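Local coordinates for YCAC GENE product (Escherichia coli, PDB 1YAC), which is an octameric, isochorismatase-like protein that probably acts as a hydrolase, although its substrate is not known, at residues A14-D19 / K98-T103; L108-V113 / F121-A126. All blocks are in the same frame, centred on the assembly; numbering follows the deposited sequence.

Contact 1 (A14-D19 / K98-T103)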
loop_
_atom_site.group_PDB
_atom_site.type_symbol
_atom_site.label_atom_id
_atom_site.label_comp_id
_atom_site.label_asym_id
_atom_site.label_seq_id
_atom_site.Cartn_x
_atom_site.Cartn_y
_atom_site.Cartn_z
ATOM N N ALA A 14 17.350 4.640 31.732
ATOM C CA ALA A 14 18.327 5.459 31.024
ATOM C C ALA A 14 17.966 5.370 29.537
ATOM O O ALA A 14 17.345 4.395 29.083
ATOM C CB ALA A 14 19.743 4.957 31.252
ATOM N N VAL A 15 18.332 6.397 28.787
ATOM C CA VAL A 15 18.036 6.430 27.362
ATOM C C VAL A 15 19.325 6.316 26.563
ATOM O O VAL A 15 20.291 7.026 26.856
ATOM C CB VAL A 15 17.305 7.744 26.991
ATOM C CG1 VAL A 15 17.067 7.831 25.470
ATOM C CG2 VAL A 15 15.983 7.822 27.725
ATOM N N LEU A 16 19.362 5.391 25.602
ATOM C CA LEU A 16 20.542 5.213 24.749
ATOM C C LEU A 16 20.161 5.615 23.332
ATOM O O LEU A 16 19.278 4.996 22.729
ATOM C CB LEU A 16 21.022 3.750 24.731
ATOM C CG LEU A 16 21.147 2.927 26.019
ATOM C CD1 LEU A 16 21.877 1.616 25.721
ATOM C CD2 LEU A 16 21.846 3.700 27.111
ATOM N N LEU A 17 20.799 6.664 22.817
ATOM C CA LEU A 17 20.532 7.150 21.463
ATOM C C LEU A 17 21.737 6.748 20.621
ATOM O O LEU A 17 22.809 7.357 20.707
ATOM C CB LEU A 17 20.315 8.662 21.475
ATOM C CG LEU A 17 19.169 9.126 22.387
ATOM C CD1 LEU A 17 19.002 10.643 22.282
ATOM C CD2 LEU A 17 17.860 8.420 21.989
ATOM N N VAL A 18 21.534 5.742 19.777
ATOM C CA VAL A 18 22.601 5.166 18.976
ATOM C C VAL A 18 22.652 5.486 17.481
ATOM O O VAL A 18 21.792 5.057 16.706
ATOM C CB VAL A 18 22.586 3.609 19.131
ATOM C CG1 VAL A 18 23.884 2.990 18.590
ATOM C CG2 VAL A 18 22.354 3.209 20.599
ATOM N N ASP A 19 23.687 6.226 17.098
ATOM C CA ASP A 19 23.969 6.555 15.706
ATOM C C ASP A 19 22.926 7.299 14.860
ATOM O O ASP A 19 22.749 7.000 13.675
ATOM C CB ASP A 19 24.428 5.293 14.964
ATOM C CG ASP A 19 25.559 4.565 15.677
ATOM O OD1 ASP A 19 26.163 5.122 16.617
ATOM O OD2 ASP A 19 25.835 3.409 15.309
ATOM N N LYS A 98 30.495 1.086 30.110
ATOM C CA LYS A 98 30.808 1.755 31.372
ATOM C C LYS A 98 29.820 2.898 31.625
ATOM O O LYS A 98 29.253 3.018 32.719
ATOM C CB LYS A 98 32.232 2.309 31.342
ATOM C CG LYS A 98 33.224 1.527 32.164
ATOM C CD LYS A 98 34.595 2.191 32.139
ATOM C CE LYS A 98 34.532 3.609 32.693
ATOM N NZ LYS A 98 35.877 4.261 32.698
ATOM N N ALA A 99 29.578 3.707 30.595
ATOM C CA ALA A 99 28.651 4.829 30.726
ATOM C C ALA A 99 27.243 4.319 31.047
ATOM O O ALA A 99 26.574 4.852 31.939
ATOM C CB ALA A 99 28.643 5.675 29.453
ATOM N N VAL A 100 26.815 3.263 30.354
ATOM C CA VAL A 100 25.494 2.689 30.591
ATOM C C VAL A 100 25.369 2.207 32.036
ATOM O O VAL A 100 24.431 2.577 32.742
ATOM C CB VAL A 100 25.195 1.508 29.642
ATOM C CG1 VAL A 100 23.875 0.836 30.041
ATOM C CG2 VAL A 100 25.124 2.002 28.201
ATOM N N LYS A 101 26.335 1.413 32.481
ATOM C CA LYS A 101 26.302 0.896 33.845
ATOM C C LYS A 101 26.436 1.995 34.893
ATOM O O LYS A 101 25.865 1.888 35.978
ATOM C CB LYS A 101 27.359 -0.195 34.032
ATOM C CG LYS A 101 27.057 -1.456 33.202
ATOM C CD LYS A 101 28.050 -2.571 33.452
ATOM C CE LYS A 101 27.651 -3.807 32.673
ATOM N NZ LYS A 101 28.527 -4.965 32.977
ATOM N N ALA A 102 27.140 3.075 34.554
ATOM C CA ALA A 102 27.333 4.188 35.483
ATOM C C ALA A 102 26.034 4.936 35.766
ATOM O O ALA A 102 25.946 5.681 36.741
ATOM C CB ALA A 102 28.383 5.156 34.959
ATOM N N THR A 103 25.041 4.795 34.894
ATOM C CA THR A 103 23.768 5.471 35.118
ATOM C C THR A 103 23.075 4.828 36.321
ATOM O O THR A 103 22.232 5.446 36.958
ATOM C CB THR A 103 22.810 5.364 33.902
ATOM O OG1 THR A 103 22.388 4.012 33.733
ATOM C CG2 THR A 103 23.479 5.836 32.619
#
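Leu16 turns its CG opposite its own carbonyl carbon (chi1 -45°), which carries both methyls off strand 13-18 to the helix, while the methyl of Val100 that touches them, CG2, stands opposite the carbonyl carbon and beside the backbone N, where it faces Leu16. The two side chains cross nearly at a right angle. Val100 CG2 sits 3.8 Å from Leu16 CD2 and 4.1 Å from Leu16 CD1, so a single methyl meets both arms of the leucine fork. The reach of leucine from the strand suits the short, branched valine on the helix, and the seam is completed by Ile55 of the next strand, which touches both residues.

Two strand residues earlier there is less depth to fill, and Ala14 brings up just its CB, 3.7 Å from Thr103 OG1. That hydroxyl lies between the backbone N and carbonyl carbon (chi1 68°), a position from which it folds back on the backbone three residues before it and gives its proton to Val100 O at 2.7 Å. The bond is almost collinear with the carbonyl (162° at O), and Val100 O also accepts Thr103 N at 3.2 Å. The same OG1 is hydrogen-bonded to Lys105 N, so the threonine ties the backbone at Lys105 to the Val100 carbonyl. A valine in its place would probably leave Lys105 N without this partner and Val100 O with one donor fewer, the turn less firmly held. Ala14 meets Thr103 and Leu16 meets Val100, so the segments run in broadly opposite senses, a helix layered on the parallel sheet of a three-layer alpha-beta-alpha sandwich.

Contact 2 (L108-V113 / F121-A126)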
loop_
_atom_site.group_PDB
_atom_site.type_symbol
_atom_site.label_atom_id
_atom_site.label_comp_id
_atom_site.label_asym_id
_atom_site.label_seq_id
_atom_site.Cartn_x
_atom_site.Cartn_y
_atom_site.Cartn_z
ATOM N N LEU A 108 16.605 0.173 30.108
ATOM C CA LEU A 108 17.262 0.914 29.040
ATOM C C LEU A 108 16.273 1.135 27.916
ATOM O O LEU A 108 15.681 0.177 27.409
ATOM C CB LEU A 108 18.457 0.137 28.484
ATOM C CG LEU A 108 19.515 -0.313 29.487
ATOM C CD1 LEU A 108 20.668 -1.028 28.749
ATOM C CD2 LEU A 108 20.022 0.906 30.253
ATOM N N ILE A 109 16.091 2.398 27.551
ATOM C CA ILE A 109 15.198 2.795 26.459
ATOM C C ILE A 109 16.164 3.031 25.303
ATOM O O ILE A 109 16.996 3.949 25.358
ATOM C CB ILE A 109 14.454 4.093 26.823
ATOM C CG1 ILE A 109 13.562 3.849 28.040
ATOM C CG2 ILE A 109 13.642 4.596 25.630
ATOM C CD1 ILE A 109 13.046 5.115 28.682
ATOM N N ILE A 110 16.064 2.214 24.260
ATOM C CA ILE A 110 17.001 2.315 23.149
ATOM C C ILE A 110 16.370 2.658 21.804
ATOM O O ILE A 110 15.313 2.131 21.456
ATOM C CB ILE A 110 17.763 0.980 22.984
ATOM C CG1 ILE A 110 18.279 0.490 24.337
ATOM C CG2 ILE A 110 18.942 1.159 22.025
ATOM C CD1 ILE A 110 19.014 -0.867 24.279
ATOM N N ALA A 111 17.050 3.516 21.043
ATOM C CA ALA A 111 16.598 3.912 19.707
ATOM C C ALA A 111 17.844 4.263 18.910
ATOM O O ALA A 111 18.868 4.621 19.495
ATOM C CB ALA A 111 15.660 5.102 19.785
ATOM N N GLY A 112 17.765 4.193 17.583
ATOM C CA GLY A 112 18.932 4.492 16.769
ATOM C C GLY A 112 18.807 4.018 15.333
ATOM O O GLY A 112 17.714 3.662 14.891
ATOM N N VAL A 113 19.910 4.052 14.587
ATOM C CA VAL A 113 19.884 3.613 13.197
ATOM C C VAL A 113 21.170 2.880 12.825
ATOM O O VAL A 113 22.240 3.216 13.335
ATOM C CB VAL A 113 19.525 4.777 12.169
ATOM C CG1 VAL A 113 19.332 6.120 12.844
ATOM C CG2 VAL A 113 20.515 4.858 11.008
ATOM N N PHE A 121 21.705 -5.038 18.056
ATOM C CA PHE A 121 22.914 -5.637 18.641
ATOM C C PHE A 121 23.073 -5.258 20.125
ATOM O O PHE A 121 23.152 -6.149 20.994
ATOM C CB PHE A 121 24.172 -5.309 17.819
ATOM C CG PHE A 121 24.183 -5.906 16.419
ATOM C CD1 PHE A 121 23.101 -6.645 15.931
ATOM C CD2 PHE A 121 25.277 -5.704 15.582
ATOM C CE1 PHE A 121 23.107 -7.175 14.618
ATOM C CE2 PHE A 121 25.291 -6.230 14.270
ATOM C CZ PHE A 121 24.201 -6.965 13.791
ATOM N N PRO A 122 23.103 -3.943 20.442
ATOM C CA PRO A 122 23.247 -3.617 21.863
ATOM C C PRO A 122 22.017 -4.019 22.688
ATOM O O PRO A 122 22.145 -4.338 23.878
ATOM C CB PRO A 122 23.512 -2.110 21.847
ATOM C CG PRO A 122 22.880 -1.650 20.579
ATOM C CD PRO A 122 23.229 -2.731 19.613
ATOM N N ALA A 123 20.828 -4.016 22.074
ATOM C CA ALA A 123 19.628 -4.441 22.813
ATOM C C ALA A 123 19.799 -5.905 23.256
ATOM O O ALA A 123 19.546 -6.244 24.408
ATOM C CB ALA A 123 18.357 -4.289 21.958
ATOM N N LEU A 124 20.264 -6.756 22.345
ATOM C CA LEU A 124 20.452 -8.172 22.639
ATOM C C LEU A 124 21.563 -8.375 23.668
ATOM O O LEU A 124 21.443 -9.212 24.567
ATOM C CB LEU A 124 20.757 -8.945 21.343
ATOM C CG LEU A 124 19.648 -8.911 20.282
ATOM C CD1 LEU A 124 20.104 -9.598 18.996
ATOM C CD2 LEU A 124 18.386 -9.559 20.827
ATOM N N SER A 125 22.641 -7.611 23.529
ATOM C CA SER A 125 23.771 -7.691 24.459
ATOM C C SER A 125 23.315 -7.290 25.860
ATOM O O SER A 125 23.633 -7.963 26.841
ATOM C CB SER A 125 24.901 -6.761 24.003
ATOM O OG SER A 125 25.510 -7.209 22.789
ATOM N N ALA A 126 22.535 -6.215 25.937
ATOM C CA ALA A 126 22.022 -5.702 27.206
ATOM C C ALA A 126 21.075 -6.697 27.891
ATOM O O ALA A 126 21.108 -6.860 29.115
ATOM C CB ALA A 126 21.339 -4.351 26.990
#
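Ile110 and Leu108 of strand 107-112 rest on Ala123 and Ala126 of helix 115-128; these are the first strand and the helix of a beta-alpha-beta unit that continues into strand 132-136. Across the contact the interaction is purely apolar. Ile110 has CG1 opposite its carbonyl carbon (chi1 -47°) and an extended chain beyond it, which delivers CD1 to the helix backbone, 3.9 Å from Ala123 CA and 4.2 Å from Ala123 CB. Leu108 sends one arm of its fork to the next turn, where CD1 meets Ala126 CB at 3.8 Å. Large residues on the strand face small ones on the helix: with alanine at both positions, the strand side chains can reach close to the helix surface, and the CA atoms of Ile110 and Ala123 come within 7.3 Å. Earlier strand residues meet later helical ones, so the two elements run in opposite directions. Val133 of strand 132-136 packs against Ile110 and both alanines, closing the unit's interior. On the flank away from the strand, Tyr5 of a neighbouring subunit packs on Phe121, Leu124 and Ser125, a place where the octamer builds on this helix.

The polar contacts lie within the helix and at its border with a loop. Pro122 has no amide hydrogen to give to the preceding turn, and the helix kinks there. Ser125 OG, which also bonds Asn89 ND2, donates to Phe121 O at 3.1 Å from above the carbonyl plane, 44° out of it, while Ser125 N reaches that same oxygen at 3.0 Å.

Contact 1 closes before contact 2 opens along the chain, and helix 94-102 leads straight into strand 107-112. Their centres are about 9 Å apart on one parallel sheet, in which strands 13-18 and 107-112 are neighbours. Backbone bonds join the strands: Leu16 N meets Ile109 O at 2.8 Å, and Ala14 O meets Ile109 N at the same distance. The two helices lie over the same face, and packing links the contacts there too, Val100 CG1 lying 3.9 Å from Leu108 CD2. Together they contribute to the largely apolar packing between the central strands and one helical layer of the isochorismatase-type domain.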